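Local atomic coordinates of BlEst2 (Bacillus licheniformis, PDB entry 6WPX), a protein that probably hydrolyses ester bonds as a bacterial lipase or esterase, and carries a C-terminal domain that has autoinhibitory effects. Residues E308-I314 / V383-L389; L287-F291 / N390-K394. One frame throughout, in Å; residues are numbered along the deposited sequence.

How the interactions relate
Following the chain from its N terminus, 287-291 comes first, leading into strand 290-297 at the edge of a five-stranded antiparallel sheet, separate from the mixed sheet that holds strands 50-53 and 113-118. Next is 308-314, which enters strand 313-320; strand 377-386 then returns between these two, so that 383-389 pairs with 308-314 in interaction 1. The chain runs straight on into helix 389-397, whose N-terminal part folds back on 287-291 in interaction 2. The loop closed by interaction 1 is therefore nested within that closed by interaction 2. The two contacts touch directly: V383 N lies 2.8 Å from F291 O, a probable hydrogen bond, and F385 CE1 packs 3.7 Å from F291 CB.

Interaction 1: E308-I314 / V383-L389; sequences EKGVKEI and VTFDSPL
Two neighbouring antiparallel strands meet here, one at its beginning and one at its end, and the pairing opens with a classic beta bulge. E313 and D386 form a hydrogen-bonded pair (CA-CA 5.0 Å), I314 and F385 a non-hydrogen-bonded pair (CA-CA 4.6 Å). K312, at helical phi/psi (-78/-35), is the extra residue: both K312 N (2.8 Å) and, weakly, E313 N (3.5 Å) donate to D386 O, while D386 N donates to E313 O (2.7 Å). Before the bulge the chain turns at G310, whose positive phi of 79° favours glycine.

Side-chain polar bonds centre on S387. Its OG donates to E308 OE2 (2.7 Å), which E308 reaches with chi1 p and chi2 m, and accepts from L389 N (3.2 Å), capping the turn into the following helix, a small hydroxyl doing both jobs. Water 1 bridges K309 O (2.6 Å) and S387 OG (2.9 Å).

Apolar contacts gather on the face carrying I314 and F385: I314 CG2 lies 3.6 Å from F385 CD2, and I314 CB 4.0 Å from V383 CG1. All three residues are buried, and F305 of strand 300-307 also touches I314 and V383, so apolar side chains fit there.

Strand 353-360 flanks 313-320 on its other side, as 290-297 flanks 377-386. R465 of strand 462-473 makes a salt bridge to E308 OE2 and a cation-pi contact with F385.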
loop_
_atom_site.group_PDB
_atom_site.type_symbol
_atom_site.label_atom_id
_atom_site.label_comp_id
_atom_site.label_asym_id
_atom_site.label_seq_id
_atom_site.Cartn_x
_atom_site.Cartn_y
_atom_site.Cartn_z
ATOM N N GLU A 308 -27.189 -0.646 0.283
ATOM C CA GLU A 308 -28.153 -1.169 1.240
ATOM C C GLU A 308 -28.720 -0.033 2.132
ATOM O O GLU A 308 -28.211 1.094 2.125
ATOM C CB GLU A 308 -27.514 -2.299 2.081
ATOM C CG GLU A 308 -26.449 -1.852 3.069
ATOM C CD GLU A 308 -25.027 -1.762 2.540
ATOM O OE1 GLU A 308 -24.820 -1.821 1.305
ATOM O OE2 GLU A 308 -24.112 -1.594 3.378
ATOM N N LYS A 309 -29.775 -0.328 2.889
ATOM C CA LYS A 309 -30.360 0.626 3.838
ATOM C C LYS A 309 -29.372 0.809 4.983
ATOM O O LYS A 309 -28.626 -0.122 5.289
ATOM C CB LYS A 309 -31.706 0.090 4.397
ATOM C CG LYS A 309 -32.849 0.049 3.393
ATOM C CD LYS A 309 -34.153 -0.411 4.027
ATOM C CE LYS A 309 -35.131 -0.900 2.987
ATOM N NZ LYS A 309 -36.364 -1.453 3.605
ATOM N N GLY A 310 -29.382 1.986 5.614
ATOM C CA GLY A 310 -28.548 2.267 6.778
ATOM C C GLY A 310 -27.091 2.593 6.530
ATOM O O GLY A 310 -26.271 2.511 7.453
ATOM N N VAL A 311 -26.752 3.011 5.300
ATOM C CA VAL A 311 -25.359 3.367 5.001
ATOM C C VAL A 311 -25.132 4.803 5.462
ATOM O O VAL A 311 -25.890 5.701 5.089
ATOM C CB VAL A 311 -24.980 3.124 3.504
ATOM C CG1 VAL A 311 -23.564 3.614 3.194
ATOM C CG2 VAL A 311 -25.102 1.658 3.146
ATOM N N LYS A 312 -24.079 5.015 6.259
ATOM C CA LYS A 312 -23.729 6.325 6.794
ATOM C C LYS A 312 -23.042 7.178 5.732
ATOM O O LYS A 312 -23.253 8.393 5.673
ATOM C CB LYS A 312 -22.839 6.158 8.034
ATOM C CG LYS A 312 -22.708 7.407 8.904
ATOM C CD LYS A 312 -23.995 7.758 9.660
ATOM C CE LYS A 312 -23.762 8.846 10.677
ATOM N NZ LYS A 312 -23.080 8.329 11.893
ATOM N N GLU A 313 -22.236 6.527 4.876
ATOM C CA GLU A 313 -21.474 7.186 3.833
ATOM C C GLU A 313 -20.974 6.196 2.817
ATOM O O GLU A 313 -20.622 5.069 3.148
ATOM C CB GLU A 313 -20.242 7.901 4.441
ATOM C CG GLU A 313 -19.545 8.858 3.483
ATOM C CD GLU A 313 -18.328 9.595 4.008
ATOM O OE1 GLU A 313 -17.582 9.024 4.833
ATOM O OE2 GLU A 313 -18.090 10.733 3.547
ATOM N N ILE A 314 -20.875 6.658 1.581
ATOM C CA ILE A 314 -20.209 5.958 0.505
ATOM C C ILE A 314 -19.164 6.928 -0.035
ATOM O O ILE A 314 -19.401 8.133 -0.068
ATOM C CB ILE A 314 -21.136 5.391 -0.632
ATOM C CG1 ILE A 314 -22.031 6.480 -1.271
ATOM C CG2 ILE A 314 -21.967 4.179 -0.151
ATOM C CD1 ILE A 314 -22.694 6.096 -2.618
ATOM N N VAL A 383 -16.182 1.631 -4.740
ATOM C CA VAL A 383 -17.099 2.235 -3.781
ATOM C C VAL A 383 -16.684 1.745 -2.399
ATOM O O VAL A 383 -16.508 0.542 -2.213
ATOM C CB VAL A 383 -18.596 1.916 -4.066
ATOM C CG1 VAL A 383 -19.515 2.594 -3.038
ATOM C CG2 VAL A 383 -18.988 2.347 -5.470
ATOM N N THR A 384 -16.546 2.652 -1.432
ATOM C CA THR A 384 -16.311 2.209 -0.057
ATOM C C THR A 384 -17.595 2.525 0.689
ATOM O O THR A 384 -18.308 3.446 0.303
ATOM C CB THR A 384 -15.056 2.822 0.606
ATOM O OG1 THR A 384 -15.384 4.140 1.029
ATOM C CG2 THR A 384 -13.822 2.809 -0.310
ATOM N N PHE A 385 -17.903 1.753 1.724
ATOM C CA PHE A 385 -19.122 1.919 2.502
ATOM C C PHE A 385 -18.819 2.053 3.966
ATOM O O PHE A 385 -18.044 1.263 4.532
ATOM C CB PHE A 385 -20.054 0.701 2.343
ATOM C CG PHE A 385 -20.460 0.350 0.928
ATOM C CD1 PHE A 385 -19.585 -0.335 0.083
ATOM C CD2 PHE A 385 -21.731 0.665 0.454
ATOM C CE1 PHE A 385 -19.953 -0.651 -1.221
ATOM C CE2 PHE A 385 -22.105 0.343 -0.862
ATOM C CZ PHE A 385 -21.216 -0.325 -1.680
ATOM N N ASP A 386 -19.467 3.041 4.581
ATOM C CA ASP A 386 -19.426 3.213 6.026
ATOM C C ASP A 386 -20.834 2.684 6.424
ATOM O O ASP A 386 -21.836 3.385 6.292
ATOM C CB ASP A 386 -19.215 4.682 6.430
ATOM C CG ASP A 386 -19.171 4.882 7.944
ATOM O OD1 ASP A 386 -19.416 3.902 8.682
ATOM O OD2 ASP A 386 -18.835 5.995 8.382
ATOM N N SER A 387 -20.901 1.411 6.788
ATOM C CA SER A 387 -22.185 0.747 7.051
ATOM C C SER A 387 -22.044 -0.360 8.098
ATOM O O SER A 387 -21.025 -1.062 8.112
ATOM C CB SER A 387 -22.722 0.149 5.747
ATOM O OG SER A 387 -23.851 -0.703 5.894
ATOM N N PRO A 388 -23.077 -0.583 8.936
ATOM C CA PRO A 388 -23.003 -1.684 9.917
ATOM C C PRO A 388 -23.007 -3.067 9.256
ATOM O O PRO A 388 -22.764 -4.045 9.935
ATOM C CB PRO A 388 -24.271 -1.484 10.768
ATOM C CG PRO A 388 -24.736 -0.085 10.467
ATOM C CD PRO A 388 -24.360 0.143 9.048
ATOM N N LEU A 389 -23.215 -3.106 7.927
ATOM C CA LEU A 389 -23.287 -4.382 7.159
ATOM C C LEU A 389 -21.942 -5.117 7.180
ATOM O O LEU A 389 -21.944 -6.299 6.965
ATOM C CB LEU A 389 -23.745 -4.129 5.719
ATOM C CG LEU A 389 -23.595 -5.330 4.794
ATOM C CD1 LEU A 389 -24.664 -6.358 5.076
ATOM C CD2 LEU A 389 -23.586 -4.918 3.335
HETATM O O HOH W 1 -26.575 -0.712 6.840
HETATM O O HOH W 2 -17.202 5.135 3.048
#

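Interaction 2: L287-F291 / N390-K394; sequences LSYPF and NQQIK
A helix packs on the extended lead-in to an edge strand of an antiparallel sheet, through a CH-pi contact on Y289 and one side-chain-to-backbone hydrogen bond. The N-terminal part of helix 389-397 rests against the residues leading into strand 290-297, and the CA atoms come nearest at S288 and N390 (5.3 Å). Y289, with chi1 m and chi2 -83°, points toward the helix and buries the largest area. I393, with chi1 m, places CG2 over one face of that ring, 3.8 Å from the centroid and 3.5 Å from Y289 CD2; an aliphatic methyl suits this flat surface. N390 O lies at the ring edge, 3.7 Å from Y289 CE2, while accepting from K394 N (3.0 Å) within the helix. K394 CG sits 3.6 Å from Y289 OH, its ammonium leading away. Strand 462-473 supplies R465 and I467 against Y289, and F463 against I393. Asparagine suits the helix start because its short amide reaches the backbone of the lead-in: with chi1 p, N390 ND2 donates to L287 O at 2.9 Å and 170°.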
loop_
_atom_site.group_PDB
_atom_site.type_symbol
_atom_site.label_atom_id
_atom_site.label_comp_id
_atom_site.label_asym_id
_atom_site.label_seq_id
_atom_site.Cartn_x
_atom_site.Cartn_y
_atom_site.Cartn_z
ATOM N N LEU A 287 -12.943 -3.864 10.174
ATOM C CA LEU A 287 -12.711 -4.078 8.741
ATOM C C LEU A 287 -13.986 -3.852 7.928
ATOM O O LEU A 287 -15.035 -4.408 8.265
ATOM C CB LEU A 287 -12.085 -5.473 8.457
ATOM C CG LEU A 287 -11.884 -5.944 6.976
ATOM C CD1 LEU A 287 -10.949 -5.027 6.171
ATOM C CD2 LEU A 287 -11.274 -7.323 6.934
ATOM N N SER A 288 -13.897 -2.988 6.901
ATOM C CA SER A 288 -14.984 -2.635 5.977
ATOM C C SER A 288 -14.640 -3.196 4.614
ATOM O O SER A 288 -13.491 -3.574 4.383
ATOM C CB SER A 288 -15.135 -1.122 5.871
ATOM O OG SER A 288 -15.582 -0.604 7.112
ATOM N N TYR A 289 -15.619 -3.204 3.691
ATOM C CA TYR A 289 -15.419 -3.787 2.388
ATOM C C TYR A 289 -15.860 -2.873 1.301
ATOM O O TYR A 289 -16.851 -2.149 1.468
ATOM C CB TYR A 289 -16.179 -5.120 2.292
ATOM C CG TYR A 289 -15.779 -6.106 3.366
ATOM C CD1 TYR A 289 -14.653 -6.912 3.215
ATOM C CD2 TYR A 289 -16.485 -6.185 4.565
ATOM C CE1 TYR A 289 -14.285 -7.829 4.204
ATOM C CE2 TYR A 289 -16.085 -7.048 5.582
ATOM C CZ TYR A 289 -15.010 -7.896 5.383
ATOM O OH TYR A 289 -14.653 -8.784 6.372
ATOM N N PRO A 290 -15.152 -2.896 0.152
ATOM C CA PRO A 290 -15.584 -2.043 -0.962
ATOM C C PRO A 290 -16.476 -2.839 -1.919
ATOM O O PRO A 290 -16.707 -4.019 -1.722
ATOM C CB PRO A 290 -14.252 -1.718 -1.650
ATOM C CG PRO A 290 -13.456 -3.016 -1.517
ATOM C CD PRO A 290 -13.932 -3.671 -0.204
ATOM N N PHE A 291 -16.896 -2.191 -2.989
ATOM C CA PHE A 291 -17.517 -2.785 -4.163
ATOM C C PHE A 291 -16.596 -2.326 -5.267
ATOM O O PHE A 291 -16.257 -1.131 -5.337
ATOM C CB PHE A 291 -18.961 -2.311 -4.423
ATOM C CG PHE A 291 -19.463 -2.841 -5.752
ATOM C CD1 PHE A 291 -19.813 -4.181 -5.899
ATOM C CD2 PHE A 291 -19.557 -2.008 -6.863
ATOM C CE1 PHE A 291 -20.293 -4.665 -7.115
ATOM C CE2 PHE A 291 -20.041 -2.493 -8.080
ATOM C CZ PHE A 291 -20.404 -3.819 -8.199
ATOM N N ASN A 390 -20.848 -4.404 7.452
ATOM C CA ASN A 390 -19.475 -4.983 7.476
ATOM C C ASN A 390 -19.408 -6.194 8.416
ATOM O O ASN A 390 -18.790 -7.161 8.049
ATOM C CB ASN A 390 -18.395 -3.921 7.742
ATOM C CG ASN A 390 -18.380 -3.363 9.154
ATOM O OD1 ASN A 390 -19.422 -3.007 9.701
ATOM N ND2 ASN A 390 -17.217 -3.331 9.771
ATOM N N GLN A 391 -20.014 -6.094 9.599
ATOM C CA GLN A 391 -20.002 -7.167 10.624
ATOM C C GLN A 391 -20.628 -8.426 10.029
ATOM O O GLN A 391 -20.064 -9.494 10.187
ATOM C CB GLN A 391 -20.751 -6.698 11.865
ATOM C CG GLN A 391 -19.867 -5.985 12.878
ATOM C CD GLN A 391 -19.882 -4.487 12.696
ATOM O OE1 GLN A 391 -20.937 -3.861 12.628
ATOM N NE2 GLN A 391 -18.700 -3.899 12.615
ATOM N N GLN A 392 -21.725 -8.251 9.304
ATOM C CA GLN A 392 -22.470 -9.359 8.701
ATOM C C GLN A 392 -21.694 -10.007 7.574
ATOM O O GLN A 392 -21.747 -11.230 7.445
ATOM C CB GLN A 392 -23.870 -8.919 8.254
ATOM C CG GLN A 392 -24.746 -8.352 9.394
ATOM C CD GLN A 392 -24.800 -9.208 10.657
ATOM O OE1 GLN A 392 -25.028 -10.423 10.621
ATOM N NE2 GLN A 392 -24.586 -8.584 11.805
ATOM N N ILE A 393 -20.967 -9.186 6.769
ATOM C CA ILE A 393 -20.088 -9.639 5.677
ATOM C C ILE A 393 -19.021 -10.543 6.302
ATOM O O ILE A 393 -18.921 -11.702 5.913
ATOM C CB ILE A 393 -19.435 -8.464 4.864
ATOM C CG1 ILE A 393 -20.477 -7.462 4.303
ATOM C CG2 ILE A 393 -18.498 -8.985 3.746
ATOM C CD1 ILE A 393 -21.403 -7.968 3.184
ATOM N N LYS A 394 -18.270 -10.020 7.310
ATOM C CA LYS A 394 -17.237 -10.777 8.018
ATOM C C LYS A 394 -17.792 -12.120 8.526
ATOM O O LYS A 394 -17.177 -13.154 8.266
ATOM C CB LYS A 394 -16.652 -9.961 9.169
ATOM C CG LYS A 394 -15.240 -10.373 9.549
ATOM C CD LYS A 394 -14.746 -9.587 10.761
ATOM C CE LYS A 394 -13.396 -10.049 11.258
ATOM N NZ LYS A 394 -13.470 -11.356 11.967
#